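Local coordinates for protein proteophosphoglycan (Silicibacter pomeroyi DSS-3, PDB 2RE3) that is of unknown function but belongs to the DUF1285 family, built from repeated structural motifs and possibly involved in signal transduction, at residues 22-27 against 67-72; 39-44 against 87-92; 99-104 against 112-117; 118-123 against 146-151. All coordinates share one frame; numbering follows the deposited sequence.

Interaction 1: 22-27 against 67-72; sequences IKSKGP and FSSILK
Ser69 OG is the best-held polar atom here, gripped by one hydrogen bond, to Leu66 O in the helix just before it, and none crosses to 22-27. With OG set between the backbone N and the carbonyl carbon (chi1 75°), the hydroxyl turns back to that helix while still lying against Ser24. Ser24 CB comes within 3.4 Å of Ser69 OG, and the two hydroxyl oxygens OG of Ser24 and Ser69 are 3.6 Å apart, a contact of packing. Next to it, Gly26 O stands 3.5 Å from Ser69 CB. Pro27 then passes Ser69 backbone to backbone, its CA 3.8 Å from Ser69 O; one residue on, Ala28 takes up backbone hydrogen bonding with Ser69.

The apolar half rests on Ile22, the first residue beyond helix 15-21. Its CG1 lies beside the backbone N (chi1 -49°) and chi2 is extended, so that CD1 leads into the contact. That methyl meets Phe67 CE1 at 3.6 Å, approaching the ring obliquely, the two side chains crossing at about a right angle. The same CD1 touches Ile70 CD1 at 3.9 Å. Ile70 sits within the type I turn Ser68 to Leu71, which carries the chain from helix 61-68 into strand 71-74; Leu80 of strand 77-81 touches both Phe67 and Ile70.

The irregular chain 22-27 is thus laid over the helix-to-strand turn by van der Waals contact alone between the two segments: a methyl in a hydrophobic patch at one end, a serine already satisfied by its own helix at the other.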
loop_
_atom_site.group_PDB
_atom_site.type_symbol
_atom_site.label_atom_id
_atom_site.label_comp_id
_atom_site.label_asym_id
_atom_site.label_seq_id
_atom_site.Cartn_x
_atom_site.Cartn_y
_atom_site.Cartn_z
ATOM N N ILE A 22 -4.912 13.615 16.852
ATOM C CA ILE A 22 -4.604 13.824 15.439
ATOM C C ILE A 22 -5.734 14.585 14.737
ATOM O O ILE A 22 -6.914 14.400 15.024
ATOM C CB ILE A 22 -4.436 12.492 14.656
ATOM C CG1 ILE A 22 -3.511 11.516 15.364
ATOM C CG2 ILE A 22 -3.866 12.742 13.248
ATOM C CD1 ILE A 22 -3.689 10.124 14.888
ATOM N N LYS A 23 -5.383 15.479 13.831
ATOM C CA LYS A 23 -6.345 15.940 12.821
ATOM C C LYS A 23 -5.627 15.886 11.486
ATOM O O LYS A 23 -4.428 16.158 11.387
ATOM C CB LYS A 23 -6.899 17.350 13.110
ATOM C CG LYS A 23 -7.816 17.464 14.356
ATOM C CD LYS A 23 -9.197 16.876 14.123
ATOM C CE LYS A 23 -10.022 16.912 15.400
ATOM N NZ LYS A 23 -9.532 15.958 16.411
ATOM N N SER A 24 -6.354 15.477 10.464
ATOM C CA SER A 24 -5.772 15.358 9.164
ATOM C C SER A 24 -6.813 15.716 8.142
ATOM O O SER A 24 -7.953 15.268 8.227
ATOM C CB SER A 24 -5.322 13.931 8.924
ATOM O OG SER A 24 -6.440 13.097 8.700
ATOM N N LYS A 25 -6.430 16.531 7.173
ATOM C CA LYS A 25 -7.272 16.711 5.997
ATOM C C LYS A 25 -6.747 15.771 4.912
ATOM O O LYS A 25 -7.247 15.793 3.783
ATOM C CB LYS A 25 -7.194 18.171 5.457
ATOM C CG LYS A 25 -8.095 19.218 6.153
ATOM C CD LYS A 25 -7.448 20.632 6.240
ATOM C CE LYS A 25 -8.441 21.788 6.010
ATOM N NZ LYS A 25 -8.496 22.130 4.543
ATOM N N GLY A 26 -5.725 14.974 5.206
ATOM C CA GLY A 26 -5.039 14.236 4.138
ATOM C C GLY A 26 -3.728 13.659 4.617
ATOM O O GLY A 26 -3.398 13.800 5.799
ATOM N N PRO A 27 -2.963 13.022 3.699
ATOM C CA PRO A 27 -1.676 12.404 4.065
ATOM C C PRO A 27 -0.691 13.457 4.554
ATOM O O PRO A 27 -0.496 14.462 3.904
ATOM C CB PRO A 27 -1.197 11.715 2.774
ATOM C CG PRO A 27 -2.065 12.196 1.668
ATOM C CD PRO A 27 -3.267 12.889 2.253
ATOM N N PHE A 67 -5.166 7.301 11.140
ATOM C CA PHE A 67 -3.840 6.810 11.490
ATOM C C PHE A 67 -3.019 6.571 10.234
ATOM O O PHE A 67 -1.813 6.702 10.261
ATOM C CB PHE A 67 -3.892 5.513 12.313
ATOM C CG PHE A 67 -4.262 5.709 13.738
ATOM C CD1 PHE A 67 -3.505 6.510 14.562
ATOM C CD2 PHE A 67 -5.356 5.060 14.281
ATOM C CE1 PHE A 67 -3.845 6.683 15.887
ATOM C CE2 PHE A 67 -5.693 5.230 15.603
ATOM C CZ PHE A 67 -4.925 6.050 16.398
ATOM N N SER A 68 -3.667 6.177 9.147
ATOM C CA SER A 68 -2.954 5.867 7.912
ATOM C C SER A 68 -2.339 7.130 7.341
ATOM O O SER A 68 -1.323 7.054 6.669
ATOM C CB SER A 68 -3.886 5.235 6.864
ATOM O OG SER A 68 -4.161 3.872 7.181
ATOM N N SER A 69 -2.966 8.285 7.600
ATOM C CA SER A 69 -2.425 9.558 7.138
ATOM C C SER A 69 -1.032 9.864 7.741
ATOM O O SER A 69 -0.293 10.669 7.174
ATOM C CB SER A 69 -3.385 10.720 7.417
ATOM O OG SER A 69 -3.418 11.130 8.792
ATOM N N ILE A 70 -0.682 9.235 8.866
ATOM C CA ILE A 70 0.612 9.553 9.501
ATOM C C ILE A 70 1.597 8.377 9.455
ATOM O O ILE A 70 2.535 8.294 10.252
ATOM C CB ILE A 70 0.437 10.116 10.940
ATOM C CG1 ILE A 70 -0.368 9.146 11.838
ATOM C CG2 ILE A 70 -0.175 11.525 10.845
ATOM C CD1 ILE A 70 -0.220 9.404 13.343
ATOM N N LEU A 71 1.361 7.467 8.513
ATOM C CA LEU A 71 2.272 6.374 8.293
ATOM C C LEU A 71 3.558 6.901 7.656
ATOM O O LEU A 71 3.535 7.753 6.743
ATOM C CB LEU A 71 1.649 5.351 7.371
ATOM C CG LEU A 71 0.805 4.264 8.014
ATOM C CD1 LEU A 71 -0.021 3.629 6.955
ATOM C CD2 LEU A 71 1.734 3.238 8.674
ATOM N N LYS A 72 4.676 6.389 8.152
ATOM C CA LYS A 72 5.977 6.728 7.646
ATOM C C LYS A 72 6.811 5.445 7.591
ATOM O O LYS A 72 6.821 4.638 8.526
ATOM C CB LYS A 72 6.629 7.741 8.579
ATOM C CG LYS A 72 7.976 8.260 8.091
ATOM C CD LYS A 72 8.623 9.251 9.077
ATOM C CE LYS A 72 9.709 10.116 8.381
ATOM N NZ LYS A 72 10.378 11.096 9.316
#

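Interaction 2: 39-44 against 87-92; sequences GDIDMR and VGIRVD
Backbone hydrogen bonds join the two strands in parallel at two places. Gly88 N gives to Gly39 O at 3.0 Å, from above the carbonyl plane, whereas Ile41 N reaches Gly88 O in that carbonyl's plane. Farther along, Arg90 N binds Met43 O at 2.9 Å, nearly straight at 167°. Between these places the register slips by two residues, since Asp40 pairs with Gly88 but Arg44 with Arg90. The extra length is taken up at Asp42, the centre of an inverse gamma turn. A water lies within hydrogen-bonding distance of Ile41 O and Gly88 O where the strands part.

Two salt bridges lie on the face bearing Asp40, Arg44 and Arg90. Arg90, bent at chi3, brings NH2 to 2.8 Å from Asp42 OD1, with the carboxylate at the guanidinium edge and the planes 53° apart. Arg44 reaches the other way: its NH1 donates to the syn lone pair of Asp92 OD2 at 2.9 Å, and the two flat groups are turned only 17° from each other. The arginines themselves cross obliquely, Arg44 CB over one face of the Arg90 guanidinium; the two acids probably offset their like charges.

Ile41, Met43, Val87 and Ile89 pack together. Ile89 CG2 lies 3.8 Å from Met43 CB (a selenomethionine) and also meets Ile41 CG1, while Ile41 CD1 touches Val87 CG2 at 3.9 Å; Leu80 of strand 77-81 adjoins both isoleucines and Val87.

This is the central parallel pair of a six-stranded mixed sheet, with a beta bulge in strand 37-45, in the N-terminal DUF1285 domain.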
loop_
_atom_site.group_PDB
_atom_site.type_symbol
_atom_site.label_atom_id
_atom_site.label_comp_id
_atom_site.label_asym_id
_atom_site.label_seq_id
_atom_site.Cartn_x
_atom_site.Cartn_y
_atom_site.Cartn_z
ATOM N N GLY A 39 8.520 4.209 21.306
ATOM C CA GLY A 39 8.214 2.794 21.511
ATOM C C GLY A 39 7.301 2.223 20.442
ATOM O O GLY A 39 6.763 2.945 19.584
ATOM N N ASP A 40 7.148 0.912 20.477
ATOM C CA ASP A 40 6.209 0.246 19.611
ATOM C C ASP A 40 4.865 0.144 20.313
ATOM O O ASP A 40 4.803 -0.071 21.532
ATOM C CB ASP A 40 6.730 -1.125 19.280
ATOM C CG ASP A 40 8.039 -1.075 18.525
ATOM O OD1 ASP A 40 8.059 -0.549 17.381
ATOM O OD2 ASP A 40 9.051 -1.566 19.087
ATOM N N ILE A 41 3.784 0.333 19.566
ATOM C CA ILE A 41 2.450 0.099 20.115
ATOM C C ILE A 41 1.965 -1.232 19.590
ATOM O O ILE A 41 2.503 -1.762 18.635
ATOM C CB ILE A 41 1.448 1.231 19.787
ATOM C CG1 ILE A 41 1.391 1.518 18.281
ATOM C CG2 ILE A 41 1.808 2.513 20.570
ATOM C CD1 ILE A 41 0.375 2.580 17.948
ATOM N N ASP A 42 0.951 -1.788 20.224
ATOM C CA ASP A 42 0.444 -3.081 19.806
ATOM C C ASP A 42 -0.553 -2.858 18.649
ATOM O O ASP A 42 -1.784 -3.024 18.768
ATOM C CB ASP A 42 -0.163 -3.822 21.003
ATOM C CG ASP A 42 -0.324 -5.310 20.752
ATOM O OD1 ASP A 42 -0.387 -5.736 19.568
ATOM O OD2 ASP A 42 -0.393 -6.060 21.758
HETATM N N MSE A 43 0.014 -2.495 17.516
HETATM C CA MSE A 43 -0.756 -2.258 16.328
HETATM C C MSE A 43 -0.153 -3.071 15.185
HETATM O O MSE A 43 1.063 -3.075 14.995
HETATM C CB MSE A 43 -0.765 -0.754 15.987
HETATM C CG MSE A 43 -1.797 -0.331 14.935
HETATM SE SE MSE A 43 -3.619 -0.341 15.648
HETATM C CE MSE A 43 -3.726 1.517 16.128
ATOM N N ARG A 44 -1.024 -3.714 14.411
ATOM C CA ARG A 44 -0.619 -4.553 13.305
ATOM C C ARG A 44 -1.582 -4.315 12.164
ATOM O O ARG A 44 -2.780 -4.407 12.377
ATOM C CB ARG A 44 -0.698 -6.005 13.717
ATOM C CG ARG A 44 -0.499 -6.984 12.592
ATOM C CD ARG A 44 -0.232 -8.397 13.134
ATOM N NE ARG A 44 -1.431 -8.951 13.747
ATOM C CZ ARG A 44 -2.412 -9.555 13.079
ATOM N NH1 ARG A 44 -2.340 -9.723 11.774
ATOM N NH2 ARG A 44 -3.478 -10.013 13.730
ATOM N N VAL A 87 5.769 6.340 16.870
ATOM C CA VAL A 87 5.603 5.008 17.391
ATOM C C VAL A 87 5.701 3.952 16.310
ATOM O O VAL A 87 5.252 4.140 15.172
ATOM C CB VAL A 87 4.274 4.861 18.128
ATOM C CG1 VAL A 87 4.288 5.695 19.394
ATOM C CG2 VAL A 87 3.098 5.231 17.234
ATOM N N GLY A 88 6.277 2.818 16.674
ATOM C CA GLY A 88 6.416 1.700 15.754
ATOM C C GLY A 88 5.157 0.835 15.638
ATOM O O GLY A 88 4.535 0.524 16.648
ATOM N N ILE A 89 4.779 0.465 14.403
ATOM C CA ILE A 89 3.730 -0.532 14.190
ATOM C C ILE A 89 4.257 -1.711 13.395
ATOM O O ILE A 89 5.319 -1.645 12.813
ATOM C CB ILE A 89 2.454 0.042 13.509
ATOM C CG1 ILE A 89 2.724 0.474 12.088
ATOM C CG2 ILE A 89 1.945 1.230 14.256
ATOM C CD1 ILE A 89 1.454 0.654 11.339
ATOM N N ARG A 90 3.493 -2.792 13.404
ATOM C CA ARG A 90 3.830 -4.023 12.736
ATOM C C ARG A 90 3.034 -4.044 11.463
ATOM O O ARG A 90 1.843 -3.767 11.489
ATOM C CB ARG A 90 3.399 -5.218 13.586
ATOM C CG ARG A 90 4.518 -5.940 14.316
ATOM C CD ARG A 90 3.980 -7.192 15.060
ATOM N NE ARG A 90 3.204 -6.730 16.205
ATOM C CZ ARG A 90 2.105 -7.297 16.689
ATOM N NH1 ARG A 90 1.606 -8.401 16.153
ATOM N NH2 ARG A 90 1.502 -6.739 17.723
ATOM N N VAL A 91 3.666 -4.391 10.352
ATOM C CA VAL A 91 2.931 -4.530 9.107
ATOM C C VAL A 91 3.270 -5.890 8.532
ATOM O O VAL A 91 4.431 -6.191 8.295
ATOM C CB VAL A 91 3.267 -3.420 8.098
ATOM C CG1 VAL A 91 2.485 -3.640 6.824
ATOM C CG2 VAL A 91 2.996 -2.033 8.706
ATOM N N ASP A 92 2.248 -6.716 8.344
ATOM C CA ASP A 92 2.463 -8.089 7.976
ATOM C C ASP A 92 3.041 -8.133 6.601
ATOM O O ASP A 92 4.002 -8.834 6.377
ATOM C CB ASP A 92 1.162 -8.884 8.023
ATOM C CG ASP A 92 0.783 -9.273 9.436
ATOM O OD1 ASP A 92 1.615 -9.076 10.347
ATOM O OD2 ASP A 92 -0.354 -9.759 9.629
HETATM O O HOH W 1 6.984 -1.719 15.425
HETATM O O HOH W 2 4.707 -2.481 16.837
#

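Interaction 3: 99-104 against 112-117; sequences VDVEVA and LTFTTH
Val101 chi1 of 54° puts CG1 between the backbone N and the carbonyl carbon and so CG2 anti to the N; with Phe114 CG anti to the carbonyl carbon (chi1 -71°), this sets the CG2 methyl over the ring. The result is a CH-pi contact, Val101 CG2 lying 4.0 Å from the Phe114 ring centroid and 14° off its normal. On the same face Leu112 swings CD2 to 3.4 Å from Val103 CG1, side by side and pointing the same way.

The backbone is an antiparallel hairpin. Glu102 and Thr113 form a hydrogen-bonded pair, Glu102 N to Thr113 O at 2.8 Å and Thr113 N to Glu102 O at 2.9 Å. At the other end Thr115 O is gripped by two donors, Val99 N at 2.8 Å and Asp100 N at 3.2 Å, which makes a classic beta bulge. Thr115 N answers to Asp100 O from above the carbonyl plane. On the polar face a water hydrogen-bonds Glu102 OE2 and Thr113 OG1, joining the two strands.

Helix 157-164 covers the apolar face, Leu163 touching Val101, Leu112 and Phe114. Strand 121-123 flanks 111-116 on its other edge, and Val145 of strand 144-148 packs on Phe114.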
loop_
_atom_site.group_PDB
_atom_site.type_symbol
_atom_site.label_atom_id
_atom_site.label_comp_id
_atom_site.label_asym_id
_atom_site.label_seq_id
_atom_site.Cartn_x
_atom_site.Cartn_y
_atom_site.Cartn_z
ATOM N N VAL A 99 -7.840 -1.795 -3.719
ATOM C CA VAL A 99 -9.140 -2.449 -3.887
ATOM C C VAL A 99 -9.854 -2.121 -5.181
ATOM O O VAL A 99 -10.883 -2.709 -5.484
ATOM C CB VAL A 99 -10.091 -2.093 -2.750
ATOM C CG1 VAL A 99 -9.520 -2.641 -1.411
ATOM C CG2 VAL A 99 -10.353 -0.570 -2.730
ATOM N N ASP A 100 -9.320 -1.189 -5.945
ATOM C CA ASP A 100 -9.917 -0.814 -7.210
ATOM C C ASP A 100 -8.839 -0.378 -8.186
ATOM O O ASP A 100 -7.811 0.158 -7.790
ATOM C CB ASP A 100 -10.923 0.316 -6.990
ATOM C CG ASP A 100 -11.989 0.353 -8.049
ATOM O OD1 ASP A 100 -12.131 -0.658 -8.762
ATOM O OD2 ASP A 100 -12.689 1.385 -8.166
ATOM N N VAL A 101 -9.060 -0.640 -9.467
ATOM C CA VAL A 101 -8.172 -0.136 -10.501
ATOM C C VAL A 101 -9.060 0.343 -11.627
ATOM O O VAL A 101 -10.067 -0.290 -11.943
ATOM C CB VAL A 101 -7.158 -1.194 -11.013
ATOM C CG1 VAL A 101 -7.866 -2.462 -11.479
ATOM C CG2 VAL A 101 -6.313 -0.616 -12.145
ATOM N N GLU A 102 -8.653 1.464 -12.220
ATOM C CA GLU A 102 -9.361 2.141 -13.298
ATOM C C GLU A 102 -8.383 2.250 -14.486
ATOM O O GLU A 102 -7.221 2.641 -14.282
ATOM C CB GLU A 102 -9.768 3.535 -12.793
ATOM C CG GLU A 102 -10.348 4.482 -13.837
ATOM C CD GLU A 102 -9.732 5.884 -13.786
ATOM O OE1 GLU A 102 -9.989 6.628 -12.801
ATOM O OE2 GLU A 102 -9.011 6.229 -14.753
ATOM N N VAL A 103 -8.817 1.898 -15.702
ATOM C CA VAL A 103 -7.953 2.076 -16.888
ATOM C C VAL A 103 -8.389 3.278 -17.703
ATOM O O VAL A 103 -9.573 3.557 -17.825
ATOM C CB VAL A 103 -8.020 0.942 -17.929
ATOM C CG1 VAL A 103 -6.601 0.575 -18.351
ATOM C CG2 VAL A 103 -8.804 -0.255 -17.449
ATOM N N ALA A 104 -7.435 3.968 -18.303
ATOM C CA ALA A 104 -7.768 4.968 -19.306
ATOM C C ALA A 104 -6.811 4.738 -20.435
ATOM O O ALA A 104 -5.721 4.209 -20.231
ATOM C CB ALA A 104 -7.626 6.369 -18.751
ATOM N N LEU A 112 -3.117 3.268 -15.545
ATOM C CA LEU A 112 -3.812 2.519 -14.497
ATOM C C LEU A 112 -3.831 3.352 -13.218
ATOM O O LEU A 112 -2.779 3.653 -12.657
ATOM C CB LEU A 112 -3.127 1.164 -14.235
ATOM C CG LEU A 112 -2.956 0.179 -15.397
ATOM C CD1 LEU A 112 -2.156 -1.082 -14.962
ATOM C CD2 LEU A 112 -4.294 -0.223 -15.926
ATOM N N THR A 113 -5.030 3.738 -12.776
ATOM C CA THR A 113 -5.207 4.443 -11.508
ATOM C C THR A 113 -5.824 3.518 -10.449
ATOM O O THR A 113 -6.931 2.981 -10.606
ATOM C CB THR A 113 -6.015 5.713 -11.682
ATOM O OG1 THR A 113 -5.291 6.583 -12.545
ATOM C CG2 THR A 113 -6.222 6.416 -10.333
ATOM N N PHE A 114 -5.075 3.334 -9.370
ATOM C CA PHE A 114 -5.480 2.458 -8.284
ATOM C C PHE A 114 -6.065 3.273 -7.139
ATOM O O PHE A 114 -5.640 4.403 -6.897
ATOM C CB PHE A 114 -4.278 1.717 -7.758
ATOM C CG PHE A 114 -3.746 0.681 -8.686
ATOM C CD1 PHE A 114 -2.834 1.009 -9.652
ATOM C CD2 PHE A 114 -4.144 -0.637 -8.569
ATOM C CE1 PHE A 114 -2.340 0.054 -10.489
ATOM C CE2 PHE A 114 -3.634 -1.597 -9.402
ATOM C CZ PHE A 114 -2.736 -1.247 -10.368
ATOM N N THR A 115 -7.035 2.687 -6.457
ATOM C CA THR A 115 -7.576 3.202 -5.223
ATOM C C THR A 115 -7.323 2.152 -4.145
ATOM O O THR A 115 -7.526 0.941 -4.407
ATOM C CB THR A 115 -9.080 3.468 -5.370
ATOM O OG1 THR A 115 -9.257 4.460 -6.391
ATOM C CG2 THR A 115 -9.710 3.956 -4.051
ATOM N N THR A 116 -6.843 2.623 -2.978
ATOM C CA THR A 116 -6.537 1.790 -1.807
ATOM C C THR A 116 -7.727 1.711 -0.860
ATOM O O THR A 116 -8.713 2.453 -1.003
ATOM C CB THR A 116 -5.336 2.365 -0.998
ATOM O OG1 THR A 116 -5.718 3.619 -0.408
ATOM C CG2 THR A 116 -4.070 2.557 -1.911
ATOM N N HIS A 117 -7.638 0.834 0.136
ATOM C CA HIS A 117 -8.771 0.617 1.060
ATOM C C HIS A 117 -9.012 1.792 2.011
ATOM O O HIS A 117 -9.980 1.809 2.737
ATOM C CB HIS A 117 -8.617 -0.718 1.817
ATOM C CG HIS A 117 -7.609 -0.701 2.933
ATOM N ND1 HIS A 117 -6.260 -0.450 2.735
ATOM C CD2 HIS A 117 -7.757 -0.948 4.264
ATOM C CE1 HIS A 117 -5.630 -0.548 3.894
ATOM N NE2 HIS A 117 -6.517 -0.827 4.841
HETATM O O HOH W 3 -6.486 5.745 -15.321
#

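Interaction 4: 118-123 against 146-151; sequences VGDSAV and HVRAGL
The polar part of the first shell is one salt bridge, Arg148 NH1 donating to Asp120 OD2 at 3.0 Å. The carboxylate oxygen sits at the edge of the guanidinium, in its plane, but is itself met from above the carboxylate plane, and the two flat groups stand 86° apart. A water closes a triangle, donating to Asp120 OD2 at 2.5 Å and accepting from Arg148 NH2 at 3.1 Å. Ala122 CB rests 3.6 Å from His146 O, and Asp120 CB touches Val147 CG1.

Torsions place the arginine: CG takes the crowded position between backbone N and carbonyl carbon (chi1 64°), then the chain runs extended from CG to NE. Its backbone belongs to a type I' turn, Arg148 to Leu151, with a classic bulge where Val147 N and Arg148 N share Leu151 O. Gly150 N, in the turn, donates to His146 NE2 of the preceding strand at 3.0 Å, while His146 ND1 is held by Asn128. Asp120 N is fixed by Thr116 OG1.

With no backbone hydrogen bond between the segments, one direct ion pair, also bridged by a water, links the hairpin turn to the chain leading into strand 121-123, and the charges should largely offset each other.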
loop_
_atom_site.group_PDB
_atom_site.type_symbol
_atom_site.label_atom_id
_atom_site.label_comp_id
_atom_site.label_asym_id
_atom_site.label_seq_id
_atom_site.Cartn_x
_atom_site.Cartn_y
_atom_site.Cartn_z
ATOM N N VAL A 118 -8.126 2.772 2.020
ATOM C CA VAL A 118 -8.317 3.943 2.855
ATOM C C VAL A 118 -8.612 5.163 1.970
ATOM O O VAL A 118 -8.590 6.300 2.423
ATOM C CB VAL A 118 -7.106 4.163 3.746
ATOM C CG1 VAL A 118 -6.905 2.931 4.658
ATOM C CG2 VAL A 118 -5.830 4.437 2.896
ATOM N N GLY A 119 -8.904 4.921 0.703
ATOM C CA GLY A 119 -9.380 5.976 -0.150
ATOM C C GLY A 119 -8.330 6.707 -0.965
ATOM O O GLY A 119 -8.690 7.590 -1.741
ATOM N N ASP A 120 -7.047 6.370 -0.824
ATOM C CA ASP A 120 -6.035 7.077 -1.587
ATOM C C ASP A 120 -5.957 6.558 -3.028
ATOM O O ASP A 120 -6.273 5.403 -3.333
ATOM C CB ASP A 120 -4.659 6.973 -0.954
ATOM C CG ASP A 120 -4.566 7.653 0.405
ATOM O OD1 ASP A 120 -5.187 8.745 0.617
ATOM O OD2 ASP A 120 -3.828 7.078 1.239
ATOM N N SER A 121 -5.499 7.435 -3.899
ATOM C CA SER A 121 -5.430 7.186 -5.313
ATOM C C SER A 121 -3.947 7.132 -5.706
ATOM O O SER A 121 -3.182 7.996 -5.287
ATOM C CB SER A 121 -6.118 8.358 -6.004
ATOM O OG SER A 121 -6.040 8.233 -7.396
ATOM N N ALA A 122 -3.531 6.159 -6.517
ATOM C CA ALA A 122 -2.149 6.148 -7.040
ATOM C C ALA A 122 -2.135 5.848 -8.506
ATOM O O ALA A 122 -2.587 4.784 -8.892
ATOM C CB ALA A 122 -1.330 5.114 -6.339
ATOM N N VAL A 123 -1.616 6.769 -9.315
ATOM C CA VAL A 123 -1.509 6.568 -10.745
ATOM C C VAL A 123 -0.265 5.736 -11.003
ATOM O O VAL A 123 0.862 6.188 -10.707
ATOM C CB VAL A 123 -1.355 7.910 -11.456
ATOM C CG1 VAL A 123 -0.937 7.708 -12.920
ATOM C CG2 VAL A 123 -2.644 8.752 -11.313
ATOM N N HIS A 146 3.144 1.228 -5.684
ATOM C CA HIS A 146 3.579 2.293 -4.794
ATOM C C HIS A 146 2.498 3.362 -4.725
ATOM O O HIS A 146 1.911 3.743 -5.753
ATOM C CB HIS A 146 4.882 2.881 -5.333
ATOM C CG HIS A 146 5.448 4.021 -4.541
ATOM N ND1 HIS A 146 5.201 5.332 -4.867
ATOM C CD2 HIS A 146 6.320 4.050 -3.503
ATOM C CE1 HIS A 146 5.867 6.125 -4.040
ATOM N NE2 HIS A 146 6.556 5.375 -3.204
ATOM N N VAL A 147 2.210 3.807 -3.513
ATOM C CA VAL A 147 1.219 4.863 -3.270
ATOM C C VAL A 147 1.949 6.148 -2.911
ATOM O O VAL A 147 1.746 7.164 -3.556
ATOM C CB VAL A 147 0.293 4.489 -2.101
ATOM C CG1 VAL A 147 -0.747 5.601 -1.861
ATOM C CG2 VAL A 147 -0.304 3.092 -2.342
ATOM N N ARG A 148 2.793 6.113 -1.875
ATOM C CA ARG A 148 3.588 7.288 -1.550
ATOM C C ARG A 148 4.725 6.954 -0.612
ATOM O O ARG A 148 4.606 6.074 0.247
ATOM C CB ARG A 148 2.728 8.406 -0.916
ATOM C CG ARG A 148 2.097 8.061 0.439
ATOM C CD ARG A 148 1.486 9.305 1.138
ATOM N NE ARG A 148 0.959 8.906 2.451
ATOM C CZ ARG A 148 -0.202 8.279 2.631
ATOM N NH1 ARG A 148 -0.998 8.038 1.600
ATOM N NH2 ARG A 148 -0.592 7.914 3.853
ATOM N N ALA A 149 5.832 7.660 -0.789
ATOM C CA ALA A 149 6.909 7.675 0.182
ATOM C C ALA A 149 7.317 6.279 0.651
ATOM O O ALA A 149 7.654 6.075 1.813
ATOM C CB ALA A 149 6.524 8.559 1.353
ATOM N N GLY A 150 7.293 5.325 -0.273
ATOM C CA GLY A 150 7.662 3.924 0.006
ATOM C C GLY A 150 6.547 3.085 0.562
ATOM O O GLY A 150 6.731 1.893 0.850
ATOM N N LEU A 151 5.383 3.686 0.767
ATOM C CA LEU A 151 4.283 2.924 1.275
ATOM C C LEU A 151 3.601 2.297 0.055
ATOM O O LEU A 151 3.170 3.011 -0.851
ATOM C CB LEU A 151 3.312 3.810 2.018
ATOM C CG LEU A 151 3.863 4.670 3.150
ATOM C CD1 LEU A 151 2.741 5.595 3.588
ATOM C CD2 LEU A 151 4.405 3.824 4.320
HETATM O O HOH W 4 -3.594 7.104 3.678
#

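Interactions 1 and 2 share the N-terminal sheet and touch through Leu71 CD2 and Ile89 CD1, 3.7 Å apart. Interactions 3 and 4 share the C-terminal one, where strands 111-116 and 121-123 are neighbours and Phe114 O lies 2.8 Å from Ala122 N, probably hydrogen-bonded. Both sheets are six-stranded and alike in strand order (central parallel pairs 37-45/86-91 and 96-104/151-155), in keeping with a repeated motif. Interactions 1 and 4 meet across the two halves: Arg148 NH2 comes within 3.0 Å of Ser68 O, and Val118 packs on Ser68. Interactions 2 and 3 are remote, their centres about 27 Å apart. A glycerol, probably from crystallisation, lies about 4 Å from the Ile22 side chain in interaction 1.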